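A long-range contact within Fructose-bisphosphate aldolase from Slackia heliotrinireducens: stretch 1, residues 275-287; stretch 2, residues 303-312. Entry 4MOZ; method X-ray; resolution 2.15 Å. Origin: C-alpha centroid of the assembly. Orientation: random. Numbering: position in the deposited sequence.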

# COMPACT_ATOMS: atom_id res chain seq x y z
N GLN C 275 33.80 16.44 -11.56
CA GLN C 275 33.86 17.12 -12.86
C GLN C 275 35.29 17.49 -13.31
O GLN C 275 35.50 17.88 -14.46
N ARG C 276 36.25 17.35 -12.40
CA ARG C 276 37.65 17.62 -12.69
C ARG C 276 38.35 16.36 -13.18
O ARG C 276 37.85 15.25 -12.98
N SER C 277 39.51 16.53 -13.81
CA SER C 277 40.35 15.40 -14.21
C SER C 277 40.77 14.61 -12.98
O SER C 277 40.80 15.15 -11.88
N LEU C 278 41.09 13.33 -13.17
CA LEU C 278 41.42 12.43 -12.06
C LEU C 278 42.46 13.04 -11.10
O LEU C 278 42.23 13.06 -9.89
N ASP C 279 43.57 13.54 -11.64
CA ASP C 279 44.64 14.12 -10.81
C ASP C 279 44.15 15.29 -9.95
O ASP C 279 44.39 15.32 -8.74
N GLU C 280 43.47 16.25 -10.59
CA GLU C 280 42.96 17.44 -9.90
C GLU C 280 41.88 17.10 -8.89
O GLU C 280 41.84 17.67 -7.80
N ALA C 281 41.00 16.16 -9.26
CA ALA C 281 39.93 15.68 -8.41
C ALA C 281 40.49 15.08 -7.13
O ALA C 281 40.06 15.44 -6.03
N VAL C 282 41.46 14.18 -7.29
CA VAL C 282 42.19 13.58 -6.18
C VAL C 282 42.79 14.66 -5.26
O VAL C 282 42.63 14.61 -4.04
N ARG C 283 43.45 15.65 -5.86
CA ARG C 283 44.04 16.75 -5.10
C ARG C 283 43.01 17.57 -4.32
O ARG C 283 43.29 18.03 -3.22
N LEU C 284 41.81 17.74 -4.89
CA LEU C 284 40.75 18.48 -4.20
C LEU C 284 40.21 17.70 -3.00
O LEU C 284 39.96 18.30 -1.95
N THR C 285 40.05 16.39 -3.14
CA THR C 285 39.60 15.57 -2.01
C THR C 285 40.60 15.69 -0.87
O THR C 285 40.22 15.76 0.30
N LYS C 286 41.88 15.72 -1.23
CA LYS C 286 42.97 15.83 -0.27
C LYS C 286 42.93 17.17 0.44
O LYS C 286 43.11 17.23 1.65
N ALA C 287 42.66 18.23 -0.32
CA ALA C 287 42.49 19.58 0.23
C ALA C 287 41.32 19.66 1.20
O ALA C 287 41.45 20.18 2.31
N ALA C 303 47.50 24.82 -0.93
CA ALA C 303 48.78 24.27 -1.37
C ALA C 303 48.68 22.79 -1.74
O ALA C 303 49.33 22.33 -2.68
N VAL C 304 47.86 22.06 -0.98
CA VAL C 304 47.57 20.66 -1.28
C VAL C 304 46.78 20.55 -2.60
O VAL C 304 47.11 19.74 -3.46
N PHE C 305 45.75 21.39 -2.75
CA PHE C 305 44.98 21.42 -3.98
C PHE C 305 45.86 21.70 -5.19
O PHE C 305 45.71 21.06 -6.24
N ASN C 306 46.78 22.66 -5.04
CA ASN C 306 47.66 23.07 -6.12
C ASN C 306 48.84 22.13 -6.38
O ASN C 306 49.64 22.35 -7.29
N GLY C 307 48.94 21.07 -5.57
CA GLY C 307 49.96 20.04 -5.77
C GLY C 307 51.32 20.39 -5.21
O GLY C 307 52.30 19.68 -5.44
N GLU C 308 51.38 21.49 -4.45
CA GLU C 308 52.62 21.94 -3.81
C GLU C 308 53.01 21.03 -2.65
O GLU C 308 54.19 20.85 -2.37
N GLU C 309 52.01 20.45 -1.99
CA GLU C 309 52.23 19.49 -0.91
C GLU C 309 51.30 18.31 -1.11
O GLU C 309 50.21 18.46 -1.65
N ASP C 310 51.73 17.13 -0.67
CA ASP C 310 50.85 15.96 -0.66
C ASP C 310 50.03 15.97 0.64
O ASP C 310 50.30 16.76 1.54
N PHE C 311 49.01 15.11 0.71
CA PHE C 311 48.27 14.91 1.96
C PHE C 311 47.88 13.45 2.16
O PHE C 311 47.36 12.80 1.25
N ALA C 312 48.16 12.94 3.35
CA ALA C 312 47.72 11.61 3.78
C ALA C 312 47.17 11.70 5.20
O ALA C 312 47.39 12.70 5.89

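The helix at 278-287 packs against the end of a second helix, 303-305, and the loop that follows it. Together the two stretches bury 511 Å². Three residues carry most of this contact: Phe 305, Lys 286 and Arg 283.

Phe 305 has the largest covered area, 130 Å². Its CA-to-CB bond points away overall, yet CB still touches the first stretch, 3.9 Å from Ala 287 CB. With chi1 at t and chi2 at 75°, the ring reaches Leu 284, Glu 280 and Arg 276. Leu 284 (t, p) brings CD1 to 3.9 Å from Phe 305 CD1, an apolar contact. Glu 280 (t, t) points sideways from CA to CB, but its end comes nearer, and its CG lies 4.0 Å from Phe 305 CE1. Arg 276 (m, t, t) points toward the second stretch as well. Its NH2 sits near the plane of the ring, at its edge, 3.7 Å from Phe 305 CZ, while Phe 305 CE1 lies over one face of the guanidinium. The same NH2 donates to Glu 280 OE2 at 2.6 Å, a salt bridge within the first stretch. The charges of Arg 276 and Glu 280 are thus paired beside the aromatic ring.

Lys 286 points toward the second stretch and is extended, with chi1 at m and the other three angles at t. Its base packs on apolar atoms: CB is 3.6 Å from Val 304 CG1 and 4.1 Å from Phe 311 CB. The long chain then carries NZ to Asp 310 OD1 at 3.0 Å, a hydrogen-bonded salt bridge. Asp 310 OD1 also accepts a weak bond from Phe 311 N at 2.8 Å. Val 304 (t) and Phe 311 (t) both point toward the helix. Val 304 CG1 also reaches Ala 287 N, at 3.7 Å, and Phe 311 CD2 approaches Lys 286 O at 3.5 Å.

Arg 283 also points toward the second stretch, with chi1 at m, chi2 at t and chi3 at m. Its NE donates to Phe 305 O at 2.8 Å, with an angle of 154°. The acceptor lies near the guanidinium plane, at its edge, where the N-H of NE points. This bond ties the side chain to the backbone where the second helix ends. Gly 307 follows there in a Schellman motif, with positive phi, which favours glycine. Arg 283 CD lies 3.6 Å from Gly 307 CA, and an ideal CB on Gly 307 would sit only 3.4 Å from Arg 283 CD, a tight fit.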

# COMPACT_ATOMS: atom_id res chain seq x y z
CB GLN C 275 32.96 18.36 -12.88
CG GLN C 275 31.48 18.01 -12.86
CD GLN C 275 30.57 19.23 -12.84
OE1 GLN C 275 31.02 20.36 -12.68
NE2 GLN C 275 29.28 18.99 -12.99
CB ARG C 276 38.36 18.16 -11.44
CG ARG C 276 37.82 19.49 -10.95
CD ARG C 276 38.34 19.81 -9.56
NE ARG C 276 37.55 20.87 -8.94
CZ ARG C 276 37.84 22.17 -9.00
NH1 ARG C 276 37.05 23.05 -8.40
NH2 ARG C 276 38.90 22.60 -9.67
CB SER C 277 41.60 15.90 -14.95
OG SER C 277 42.45 16.61 -14.07
CB LEU C 278 41.87 11.06 -12.58
CG LEU C 278 42.24 9.96 -11.57
CD1 LEU C 278 41.11 9.67 -10.59
CD2 LEU C 278 42.68 8.69 -12.28
CB ASP C 279 45.84 14.53 -11.66
CG ASP C 279 46.61 13.33 -12.22
OD1 ASP C 279 46.53 12.22 -11.64
OD2 ASP C 279 47.31 13.50 -13.24
CB GLU C 280 42.44 18.46 -10.92
CG GLU C 280 42.10 19.82 -10.33
CD GLU C 280 41.68 20.83 -11.37
OE1 GLU C 280 42.35 20.94 -12.42
OE2 GLU C 280 40.68 21.53 -11.15
CB ALA C 281 39.09 14.65 -9.15
CB VAL C 282 43.26 12.59 -6.68
CG1 VAL C 282 44.27 12.24 -5.60
CG2 VAL C 282 42.61 11.31 -7.20
CB ARG C 283 44.88 17.67 -5.99
CG ARG C 283 46.18 17.04 -6.48
CD ARG C 283 47.18 18.08 -6.98
NE ARG C 283 46.60 19.01 -7.95
CZ ARG C 283 46.58 18.82 -9.27
NH1 ARG C 283 47.12 17.73 -9.80
NH2 ARG C 283 46.03 19.73 -10.06
CB LEU C 284 39.62 18.90 -5.15
CG LEU C 284 38.48 19.72 -4.53
CD1 LEU C 284 38.97 21.00 -3.87
CD2 LEU C 284 37.40 20.02 -5.56
CB THR C 285 39.41 14.07 -2.36
OG1 THR C 285 40.68 13.47 -2.68
CG2 THR C 285 38.45 13.88 -3.53
CB LYS C 286 44.33 15.58 -0.95
CG LYS C 286 44.56 14.13 -1.33
CD LYS C 286 45.90 13.91 -2.02
CE LYS C 286 46.14 12.43 -2.26
NZ LYS C 286 47.46 12.16 -2.89
CB ALA C 287 42.33 20.60 -0.89
CB ALA C 303 49.85 24.48 -0.31
CB VAL C 304 46.81 19.95 -0.14
CG1 VAL C 304 46.36 18.56 -0.56
CG2 VAL C 304 47.67 19.87 1.11
CB PHE C 305 43.85 22.45 -3.91
CG PHE C 305 43.18 22.71 -5.24
CD1 PHE C 305 42.30 21.79 -5.78
CD2 PHE C 305 43.46 23.87 -5.95
CE1 PHE C 305 41.70 22.02 -7.01
CE2 PHE C 305 42.86 24.11 -7.19
CZ PHE C 305 41.98 23.18 -7.72
CB ASN C 306 48.16 24.51 -5.89
CG ASN C 306 47.09 25.55 -6.17
OD1 ASN C 306 46.36 25.45 -7.16
ND2 ASN C 306 47.01 26.56 -5.32
CB GLU C 308 52.48 23.39 -3.34
CG GLU C 308 52.38 24.40 -4.48
CD GLU C 308 51.75 25.72 -4.07
OE1 GLU C 308 51.80 26.08 -2.87
OE2 GLU C 308 51.19 26.40 -4.96
CB GLU C 309 51.91 20.12 0.45
CG GLU C 309 52.72 21.36 0.81
CD GLU C 309 52.19 22.07 2.05
OE1 GLU C 309 51.28 21.52 2.72
OE2 GLU C 309 52.70 23.17 2.36
CB ASP C 310 51.67 14.67 -0.79
CG ASP C 310 50.84 13.48 -1.24
OD1 ASP C 310 49.64 13.65 -1.55
OD2 ASP C 310 51.38 12.35 -1.27
CB PHE C 311 47.03 15.81 2.06
CG PHE C 311 46.22 15.58 3.31
CD1 PHE C 311 46.61 16.12 4.53
CD2 PHE C 311 45.07 14.80 3.27
CE1 PHE C 311 45.88 15.90 5.68
CE2 PHE C 311 44.33 14.57 4.42
CZ PHE C 311 44.73 15.12 5.63
CB ALA C 312 48.88 10.63 3.70